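Local coordinates for protein folylpolyglutamate synthase (FolC) (Helicobacter pylori, PDB 6K8C) that probably adds glutamate to dihydropteroate and extends the glutamate tail of reduced folates, spending ATP in both reactions of folate metabolism, at residues 70-75 with 256-261; 191-196 with 247-252; 225-230 with 243-248. All coordinates share one frame; numbering follows the deposited sequence.

Helix 241-254 supplies one side of contacts 2 and 3, and the loop that follows it in the chain supplies one side of contact 1. Contact 2 presses the helix onto strand 191-194 of the eight-stranded sheet, while contact 3 sets helix 225-234 against it; the two share Ala247 and Leu248, and their centres lie about 12 Å apart. Both are buried and mainly apolar, though contact 3 takes in one carboxylate. Contact 1 lies at the surface, where two loops meet through side-chain amides. It still touches contact 2, since the ring of Phe251 packs with CZ 3.8 Å from Gln72 CG and 4.2 Å from Asn258 CG.

Contact 1 of 3, residues 70-75 with 256-261; sequences ADQNFK and PCNKQE
Gln72 reaches from the loop after helix 58-70 to the amides of Asn258 and Gln260, in an all-amide meeting at the protein surface. Gln72 and Asn258 approach from opposite directions with their amide planes 81° apart, almost perpendicular. Gln72 OE1 lies 3.1 Å from Asn258 ND2, the closest approach of the two segments. Against Gln260 the geometry is different: the two side chains slide past each other in opposite senses, their planes 65° apart, and Gln72 NE2 stands 3.5 Å from Gln260 OE1. The Gln72 chain, bent at chi2, brings its amide to both partners, and the Gln260 chain, extended beyond CG, meets it from the other segment. The other end of the Asn258 amide is engaged within its own loop. Asn258 OD1 accepts from Gln260 N at 3.0 Å, closing an Asx turn in which the donor sits above the carbonyl plane, 37° out of it. This turn ties the two amide-bearing residues together on one side of the contact. Facing them, a type I beta turn from Ala70 to Asn73 carries Gln72, closed by Asn73 N to Ala70 O at 3.0 Å. The contact thus joins the link between helix 58-70 and strand 76-79 to the loop leading from helix 241-254 toward strand 276-279.

Contact 2 of 3, residues 191-196 with 247-252; sequences LSIIAP and ALKAFE
Ile193 meets Ala250 where strand 191-194, in the parallel part of the eight-stranded sheet, is covered by helix 241-254, an alpha/beta layering whose strand belongs to the Mur ligase middle domain family of the P-loop NTPase clan. The first shell is small and apolar. Ile193 carries the strand's side of it, and its terminal methyl CD1 reaches the helix at Ala250 itself, touching both CA and CB, with Ala250 CB 3.8 Å from Ile193 CD1. Consistent with the small side chain of Ala250, the CA atoms of Ile193 and Ala250 are only 6.7 Å apart. Lys249, the preceding residue of the helix, adds a more distant contact, its CG 4.4 Å from Ile193 CG2, the branch that stands anti to the backbone N. The aliphatic start of Lys249 flanks the isoleucine before its chain leads away from the strand.

In the next shell, Ile193 also packs on Leu159 of strand 159-162, Val219 of a loop and Thr253 of the same helix 241-254. Its strand is held by backbone hydrogen bonds: Ile193 pairs with Ser160 and Phe162 of strand 159-162, and Ser192 with Lys215 and Ile217 of strand 215-218. On the helix, Phe251 N bonds to Ala247 O at 2.9 Å, and Lys249 O also accepts from Thr253 OG1. At the centre the fit is tight: Ile193 CD1 lies 3.4 Å from Ala250 CA, closer than usual van der Waals contact.

Contact 3 of 3, residues 225-230 with 243-248; sequences KGVRDY and NLEVAL
Val227, Leu244 and Glu245 bury most of the surface where helices 225-234 and 241-254 pack as a helix pair, the first of them falling largely in the Mur ligase middle domain family. The axes of the two short segments run at 128° between their N-to-C directions and approach to 10.2 Å. Val227 is the central residue: its CG1 is nearest Leu244 and its CG2 nearest Glu245, though each methyl also borders the other residue. CG1, anti to the backbone N (chi1 165°), comes 3.9 Å from Leu244 CD2 as the two side chains slide past each other in opposite directions. The Glu245 side chain lies obliquely across the valine.

Leu244 is shared between two partners of helix 225-234. Besides meeting Val227, its CD2 methyl approaches the ring of Tyr230, the two side chains crossing at about a right angle, with CD2 of the leucine 3.5 Å from CD2 of the tyrosine. Leu244 also packs on Phe64 of helix 58-70, so one leucine joins three helices. Tyr230 OH is hydrogen-bonded to Lys267 O.

Glu245 starts alongside the interface, but its chain bends at chi2 (-72°) and brings the carboxylate over to Val227. There OE2 accepts a hydrogen bond from the backbone N of Ser224, the residue just before the facing helix. Ser224 OG in turn bonds to Val227 N, so this serine engages both the carboxylate and the backbone of the central valine. The same carboxylate oxygen, Glu245 OE2, rests against the valine, 3.2 Å from Val227 CG2 and 3.4 Å from Val227 CB.

Contact 1 of 3, residues 70-75 with 256-261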
loop_
_atom_site.group_PDB
_atom_site.type_symbol
_atom_site.label_atom_id
_atom_site.label_comp_id
_atom_site.label_asym_id
_atom_site.label_seq_id
_atom_site.Cartn_x
_atom_site.Cartn_y
_atom_site.Cartn_z
ATOM N N ALA A 70 6.278 -11.732 -12.467
ATOM C CA ALA A 70 7.726 -11.731 -12.647
ATOM C C ALA A 70 8.284 -13.145 -12.712
ATOM O O ALA A 70 9.265 -13.391 -13.424
ATOM C CB ALA A 70 8.397 -10.946 -11.518
ATOM N N ASP A 71 7.670 -14.084 -11.986
ATOM C CA ASP A 71 8.093 -15.482 -12.025
ATOM C C ASP A 71 7.827 -16.139 -13.374
ATOM O O ASP A 71 8.383 -17.208 -13.647
ATOM C CB ASP A 71 7.390 -16.278 -10.926
ATOM C CG ASP A 71 8.257 -16.471 -9.702
ATOM O OD1 ASP A 71 9.425 -16.032 -9.730
ATOM O OD2 ASP A 71 7.771 -17.057 -8.711
ATOM N N GLN A 72 6.977 -15.543 -14.210
ATOM C CA GLN A 72 6.785 -15.994 -15.578
ATOM C C GLN A 72 7.659 -15.238 -16.566
ATOM O O GLN A 72 7.372 -15.251 -17.768
ATOM C CB GLN A 72 5.313 -15.871 -15.974
ATOM C CG GLN A 72 4.396 -16.698 -15.108
ATOM C CD GLN A 72 4.742 -18.177 -15.162
ATOM O OE1 GLN A 72 5.088 -18.704 -16.217
ATOM N NE2 GLN A 72 4.659 -18.848 -14.021
ATOM N N ASN A 73 8.709 -14.576 -16.077
ATOM C CA ASN A 73 9.647 -13.823 -16.909
ATOM C C ASN A 73 8.963 -12.649 -17.606
ATOM O O ASN A 73 9.284 -12.306 -18.745
ATOM C CB ASN A 73 10.348 -14.730 -17.925
ATOM C CG ASN A 73 11.670 -14.161 -18.399
ATOM O OD1 ASN A 73 12.316 -13.385 -17.692
ATOM N ND2 ASN A 73 12.079 -14.540 -19.604
ATOM N N PHE A 74 8.013 -12.020 -16.920
ATOM C CA PHE A 74 7.401 -10.795 -17.410
ATOM C C PHE A 74 8.019 -9.593 -16.708
ATOM O O PHE A 74 8.399 -9.661 -15.535
ATOM C CB PHE A 74 5.887 -10.791 -17.193
ATOM C CG PHE A 74 5.134 -11.685 -18.135
ATOM C CD1 PHE A 74 5.201 -11.486 -19.504
ATOM C CD2 PHE A 74 4.350 -12.717 -17.649
ATOM C CE1 PHE A 74 4.506 -12.308 -20.374
ATOM C CE2 PHE A 74 3.652 -13.541 -18.509
ATOM C CZ PHE A 74 3.729 -13.341 -19.872
ATOM N N LYS A 75 8.121 -8.492 -17.444
ATOM C CA LYS A 75 8.573 -7.226 -16.884
ATOM C C LYS A 75 7.369 -6.503 -16.296
ATOM O O LYS A 75 6.376 -6.274 -16.994
ATOM C CB LYS A 75 9.259 -6.375 -17.954
ATOM C CG LYS A 75 10.611 -6.918 -18.386
ATOM C CD LYS A 75 11.384 -5.888 -19.204
ATOM C CE LYS A 75 11.863 -6.466 -20.528
ATOM N NZ LYS A 75 11.680 -5.503 -21.653
ATOM N N PRO A 256 -4.833 -17.184 -18.654
ATOM C CA PRO A 256 -5.700 -18.360 -18.490
ATOM C C PRO A 256 -5.106 -19.641 -19.043
ATOM O O PRO A 256 -5.601 -20.721 -18.703
ATOM C CB PRO A 256 -6.976 -17.969 -19.245
ATOM C CG PRO A 256 -6.525 -16.974 -20.249
ATOM C CD PRO A 256 -5.382 -16.220 -19.624
ATOM N N CYS A 257 -4.068 -19.563 -19.869
ATOM C CA CYS A 257 -3.448 -20.757 -20.424
ATOM C C CYS A 257 -2.305 -21.286 -19.570
ATOM O O CYS A 257 -1.803 -22.381 -19.844
ATOM C CB CYS A 257 -2.953 -20.476 -21.846
ATOM S SG CYS A 257 -4.254 -19.828 -22.920
ATOM N N ASN A 258 -1.887 -20.549 -18.543
ATOM C CA ASN A 258 -0.851 -21.027 -17.636
ATOM C C ASN A 258 -1.443 -22.061 -16.685
ATOM O O ASN A 258 -2.384 -21.764 -15.939
ATOM C CB ASN A 258 -0.239 -19.865 -16.855
ATOM C CG ASN A 258 1.013 -20.267 -16.106
ATOM O OD1 ASN A 258 0.958 -21.066 -15.176
ATOM N ND2 ASN A 258 2.151 -19.713 -16.509
ATOM N N LYS A 259 -0.884 -23.271 -16.699
ATOM C CA LYS A 259 -1.342 -24.344 -15.822
ATOM C C LYS A 259 -0.247 -24.820 -14.872
ATOM O O LYS A 259 -0.304 -25.955 -14.385
ATOM C CB LYS A 259 -1.878 -25.513 -16.652
ATOM C CG LYS A 259 -3.066 -25.141 -17.530
ATOM C CD LYS A 259 -4.271 -24.750 -16.682
ATOM C CE LYS A 259 -5.562 -24.809 -17.485
ATOM N NZ LYS A 259 -6.070 -23.450 -17.826
ATOM N N GLN A 260 0.740 -23.975 -14.587
ATOM C CA GLN A 260 1.845 -24.357 -13.720
ATOM C C GLN A 260 1.487 -24.140 -12.252
ATOM O O GLN A 260 0.599 -23.356 -11.908
ATOM C CB GLN A 260 3.104 -23.566 -14.074
ATOM C CG GLN A 260 3.513 -23.670 -15.533
ATOM C CD GLN A 260 4.436 -22.544 -15.959
ATOM O OE1 GLN A 260 5.284 -22.096 -15.187
ATOM N NE2 GLN A 260 4.277 -22.081 -17.194
ATOM N N GLU A 261 2.196 -24.861 -11.380
ATOM C CA GLU A 261 2.024 -24.730 -9.932
ATOM C C GLU A 261 2.927 -23.593 -9.463
ATOM O O GLU A 261 4.059 -23.790 -9.015
ATOM C CB GLU A 261 2.344 -26.043 -9.228
ATOM C CG GLU A 261 1.454 -26.352 -8.027
ATOM C CD GLU A 261 1.797 -25.522 -6.800
ATOM O OE1 GLU A 261 2.901 -24.940 -6.759
ATOM O OE2 GLU A 261 0.961 -25.451 -5.873
#

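Contact 2 of 3, residues 191-196 with 247-252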
loop_
_atom_site.group_PDB
_atom_site.type_symbol
_atom_site.label_atom_id
_atom_site.label_comp_id
_atom_site.label_asym_id
_atom_site.label_seq_id
_atom_site.Cartn_x
_atom_site.Cartn_y
_atom_site.Cartn_z
ATOM N N LEU A 191 -13.636 -5.777 -16.985
ATOM C CA LEU A 191 -13.182 -7.022 -16.375
ATOM C C LEU A 191 -12.601 -6.710 -15.006
ATOM O O LEU A 191 -11.630 -5.956 -14.905
ATOM C CB LEU A 191 -12.139 -7.716 -17.261
ATOM C CG LEU A 191 -11.576 -9.053 -16.775
ATOM C CD1 LEU A 191 -12.695 -10.040 -16.550
ATOM C CD2 LEU A 191 -10.554 -9.596 -17.768
ATOM N N SER A 192 -13.183 -7.289 -13.957
ATOM C CA SER A 192 -12.745 -6.985 -12.602
ATOM C C SER A 192 -12.840 -8.214 -11.712
ATOM O O SER A 192 -13.761 -9.026 -11.842
ATOM C CB SER A 192 -13.568 -5.849 -11.988
ATOM O OG SER A 192 -13.535 -4.699 -12.816
ATOM N N ILE A 193 -11.882 -8.324 -10.805
ATOM C CA ILE A 193 -11.877 -9.309 -9.734
ATOM C C ILE A 193 -12.234 -8.584 -8.449
ATOM O O ILE A 193 -11.748 -7.476 -8.206
ATOM C CB ILE A 193 -10.500 -9.987 -9.632
ATOM C CG1 ILE A 193 -10.273 -10.866 -10.861
ATOM C CG2 ILE A 193 -10.376 -10.812 -8.349
ATOM C CD1 ILE A 193 -8.962 -10.631 -11.485
ATOM N N ILE A 194 -13.095 -9.182 -7.630
ATOM C CA ILE A 194 -13.482 -8.551 -6.374
ATOM C C ILE A 194 -13.214 -9.522 -5.230
ATOM O O ILE A 194 -13.712 -10.654 -5.236
ATOM C CB ILE A 194 -14.949 -8.068 -6.386
ATOM C CG1 ILE A 194 -15.264 -7.282 -5.114
ATOM C CG2 ILE A 194 -15.941 -9.196 -6.600
ATOM C CD1 ILE A 194 -16.298 -6.185 -5.322
ATOM N N ALA A 195 -12.399 -9.081 -4.264
ATOM C CA ALA A 195 -12.166 -9.825 -3.034
ATOM C C ALA A 195 -13.453 -9.889 -2.212
ATOM O O ALA A 195 -14.389 -9.120 -2.457
ATOM C CB ALA A 195 -11.051 -9.152 -2.228
ATOM N N PRO A 196 -13.533 -10.799 -1.235
ATOM C CA PRO A 196 -14.724 -10.843 -0.371
ATOM C C PRO A 196 -14.968 -9.494 0.295
ATOM O O PRO A 196 -14.048 -8.867 0.827
ATOM C CB PRO A 196 -14.384 -11.936 0.651
ATOM C CG PRO A 196 -13.418 -12.821 -0.069
ATOM C CD PRO A 196 -12.592 -11.891 -0.919
ATOM N N ALA A 247 -4.797 -12.248 -5.543
ATOM C CA ALA A 247 -3.730 -12.053 -6.519
ATOM C C ALA A 247 -3.600 -13.257 -7.441
ATOM O O ALA A 247 -3.314 -13.105 -8.634
ATOM C CB ALA A 247 -2.403 -11.779 -5.811
ATOM N N LEU A 248 -3.790 -14.465 -6.903
ATOM C CA LEU A 248 -3.725 -15.659 -7.740
ATOM C C LEU A 248 -4.852 -15.672 -8.765
ATOM O O LEU A 248 -4.636 -16.035 -9.929
ATOM C CB LEU A 248 -3.772 -16.914 -6.865
ATOM C CG LEU A 248 -3.420 -18.249 -7.525
ATOM C CD1 LEU A 248 -2.006 -18.226 -8.076
ATOM C CD2 LEU A 248 -3.592 -19.386 -6.522
ATOM N N LYS A 249 -6.060 -15.282 -8.353
ATOM C CA LYS A 249 -7.172 -15.203 -9.298
ATOM C C LYS A 249 -6.898 -14.172 -10.386
ATOM O O LYS A 249 -7.229 -14.390 -11.558
ATOM C CB LYS A 249 -8.467 -14.867 -8.561
ATOM C CG LYS A 249 -9.715 -15.004 -9.421
ATOM C CD LYS A 249 -9.844 -16.430 -9.938
ATOM C CE LYS A 249 -11.284 -16.895 -9.935
ATOM N NZ LYS A 249 -11.379 -18.355 -10.209
ATOM N N ALA A 250 -6.318 -13.029 -10.012
ATOM C CA ALA A 250 -5.905 -12.043 -11.007
ATOM C C ALA A 250 -4.895 -12.638 -11.975
ATOM O O ALA A 250 -5.026 -12.489 -13.197
ATOM C CB ALA A 250 -5.326 -10.806 -10.312
ATOM N N PHE A 251 -3.882 -13.324 -11.436
ATOM C CA PHE A 251 -2.865 -13.973 -12.258
ATOM C C PHE A 251 -3.495 -14.936 -13.256
ATOM O O PHE A 251 -3.191 -14.899 -14.455
ATOM C CB PHE A 251 -1.873 -14.707 -11.348
ATOM C CG PHE A 251 -0.851 -15.531 -12.086
ATOM C CD1 PHE A 251 0.333 -14.957 -12.520
ATOM C CD2 PHE A 251 -1.067 -16.882 -12.328
ATOM C CE1 PHE A 251 1.283 -15.709 -13.195
ATOM C CE2 PHE A 251 -0.126 -17.638 -13.001
ATOM C CZ PHE A 251 1.053 -17.051 -13.436
ATOM N N GLU A 252 -4.372 -15.816 -12.772
ATOM C CA GLU A 252 -5.024 -16.783 -13.649
ATOM C C GLU A 252 -5.929 -16.101 -14.670
ATOM O O GLU A 252 -6.102 -16.612 -15.782
ATOM C CB GLU A 252 -5.821 -17.785 -12.806
ATOM C CG GLU A 252 -4.950 -18.571 -11.829
ATOM C CD GLU A 252 -5.751 -19.423 -10.863
ATOM O OE1 GLU A 252 -6.986 -19.250 -10.793
ATOM O OE2 GLU A 252 -5.142 -20.268 -10.171
#

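Contact 3 of 3, residues 225-230 with 243-248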
loop_
_atom_site.group_PDB
_atom_site.type_symbol
_atom_site.label_atom_id
_atom_site.label_comp_id
_atom_site.label_asym_id
_atom_site.label_seq_id
_atom_site.Cartn_x
_atom_site.Cartn_y
_atom_site.Cartn_z
ATOM N N LYS A 225 -5.203 -24.987 -0.139
ATOM C CA LYS A 225 -4.084 -25.610 0.560
ATOM C C LYS A 225 -2.751 -25.039 0.086
ATOM O O LYS A 225 -1.846 -24.807 0.893
ATOM C CB LYS A 225 -4.125 -27.128 0.361
ATOM C CG LYS A 225 -2.781 -27.823 0.539
ATOM C CD LYS A 225 -2.950 -29.314 0.801
ATOM C CE LYS A 225 -3.230 -29.593 2.270
ATOM N NZ LYS A 225 -3.398 -31.051 2.534
ATOM N N GLY A 226 -2.617 -24.803 -1.219
ATOM C CA GLY A 226 -1.380 -24.238 -1.735
ATOM C C GLY A 226 -1.052 -22.890 -1.124
ATOM O O GLY A 226 0.108 -22.599 -0.824
ATOM N N VAL A 227 -2.073 -22.052 -0.923
ATOM C CA VAL A 227 -1.855 -20.751 -0.297
ATOM C C VAL A 227 -1.559 -20.914 1.188
ATOM O O VAL A 227 -0.657 -20.264 1.727
ATOM C CB VAL A 227 -3.068 -19.832 -0.540
ATOM C CG1 VAL A 227 -3.029 -18.626 0.392
ATOM C CG2 VAL A 227 -3.098 -19.388 -1.982
ATOM N N ARG A 228 -2.309 -21.782 1.877
ATOM C CA ARG A 228 -1.994 -22.059 3.274
ATOM C C ARG A 228 -0.565 -22.564 3.422
ATOM O O ARG A 228 0.162 -22.130 4.322
ATOM C CB ARG A 228 -2.972 -23.080 3.863
ATOM C CG ARG A 228 -4.343 -22.521 4.168
ATOM C CD ARG A 228 -4.779 -22.780 5.600
ATOM N NE ARG A 228 -6.107 -22.230 5.868
ATOM C CZ ARG A 228 -6.358 -20.945 6.103
ATOM N NH1 ARG A 228 -5.368 -20.059 6.108
ATOM N NH2 ARG A 228 -7.600 -20.543 6.338
ATOM N N ASP A 229 -0.148 -23.480 2.545
ATOM C CA ASP A 229 1.199 -24.037 2.633
ATOM C C ASP A 229 2.252 -22.961 2.415
ATOM O O ASP A 229 3.256 -22.903 3.137
ATOM C CB ASP A 229 1.361 -25.160 1.609
ATOM C CG ASP A 229 0.620 -26.428 2.009
ATOM O OD1 ASP A 229 0.085 -26.474 3.133
ATOM O OD2 ASP A 229 0.569 -27.373 1.200
ATOM N N TYR A 230 2.038 -22.096 1.423
ATOM C CA TYR A 230 2.977 -21.008 1.169
ATOM C C TYR A 230 3.098 -20.095 2.381
ATOM O O TYR A 230 4.207 -19.725 2.787
ATOM C CB TYR A 230 2.532 -20.223 -0.067
ATOM C CG TYR A 230 3.267 -18.915 -0.272
ATOM C CD1 TYR A 230 4.492 -18.879 -0.923
ATOM C CD2 TYR A 230 2.735 -17.719 0.188
ATOM C CE1 TYR A 230 5.169 -17.677 -1.112
ATOM C CE2 TYR A 230 3.397 -16.517 -0.002
ATOM C CZ TYR A 230 4.616 -16.502 -0.642
ATOM O OH TYR A 230 5.272 -15.299 -0.829
ATOM N N ASN A 243 -5.474 -12.208 0.547
ATOM C CA ASN A 243 -4.813 -11.291 -0.380
ATOM C C ASN A 243 -4.070 -12.058 -1.464
ATOM O O ASN A 243 -4.109 -11.678 -2.641
ATOM C CB ASN A 243 -3.871 -10.357 0.381
ATOM C CG ASN A 243 -4.621 -9.349 1.238
ATOM O OD1 ASN A 243 -5.815 -9.139 1.056
ATOM N ND2 ASN A 243 -3.919 -8.719 2.172
ATOM N N LEU A 244 -3.413 -13.161 -1.094
ATOM C CA LEU A 244 -2.743 -13.982 -2.094
ATOM C C LEU A 244 -3.745 -14.727 -2.967
ATOM O O LEU A 244 -3.510 -14.906 -4.169
ATOM C CB LEU A 244 -1.776 -14.964 -1.423
ATOM C CG LEU A 244 -1.010 -15.929 -2.346
ATOM C CD1 LEU A 244 -0.152 -15.208 -3.417
ATOM C CD2 LEU A 244 -0.141 -16.872 -1.527
ATOM N N GLU A 245 -4.859 -15.194 -2.383
ATOM C CA GLU A 245 -5.883 -15.850 -3.195
ATOM C C GLU A 245 -6.416 -14.909 -4.265
ATOM O O GLU A 245 -6.634 -15.318 -5.412
ATOM C CB GLU A 245 -7.036 -16.353 -2.321
ATOM C CG GLU A 245 -6.723 -17.591 -1.507
ATOM C CD GLU A 245 -6.615 -18.853 -2.351
ATOM O OE1 GLU A 245 -6.952 -18.819 -3.556
ATOM O OE2 GLU A 245 -6.203 -19.890 -1.795
ATOM N N VAL A 246 -6.634 -13.644 -3.907
ATOM C CA VAL A 246 -7.112 -12.668 -4.883
ATOM C C VAL A 246 -6.056 -12.413 -5.951
ATOM O O VAL A 246 -6.360 -12.379 -7.150
ATOM C CB VAL A 246 -7.532 -11.372 -4.169
ATOM C CG1 VAL A 246 -7.862 -10.293 -5.191
ATOM C CG2 VAL A 246 -8.721 -11.641 -3.238
ATOM N N ALA A 247 -4.797 -12.248 -5.543
ATOM C CA ALA A 247 -3.730 -12.053 -6.519
ATOM C C ALA A 247 -3.600 -13.257 -7.441
ATOM O O ALA A 247 -3.314 -13.105 -8.634
ATOM C CB ALA A 247 -2.403 -11.779 -5.811
ATOM N N LEU A 248 -3.790 -14.465 -6.903
ATOM C CA LEU A 248 -3.725 -15.659 -7.740
ATOM C C LEU A 248 -4.852 -15.672 -8.765
ATOM O O LEU A 248 -4.636 -16.035 -9.929
ATOM C CB LEU A 248 -3.772 -16.914 -6.865
ATOM C CG LEU A 248 -3.420 -18.249 -7.525
ATOM C CD1 LEU A 248 -2.006 -18.226 -8.076
ATOM C CD2 LEU A 248 -3.592 -19.386 -6.522
#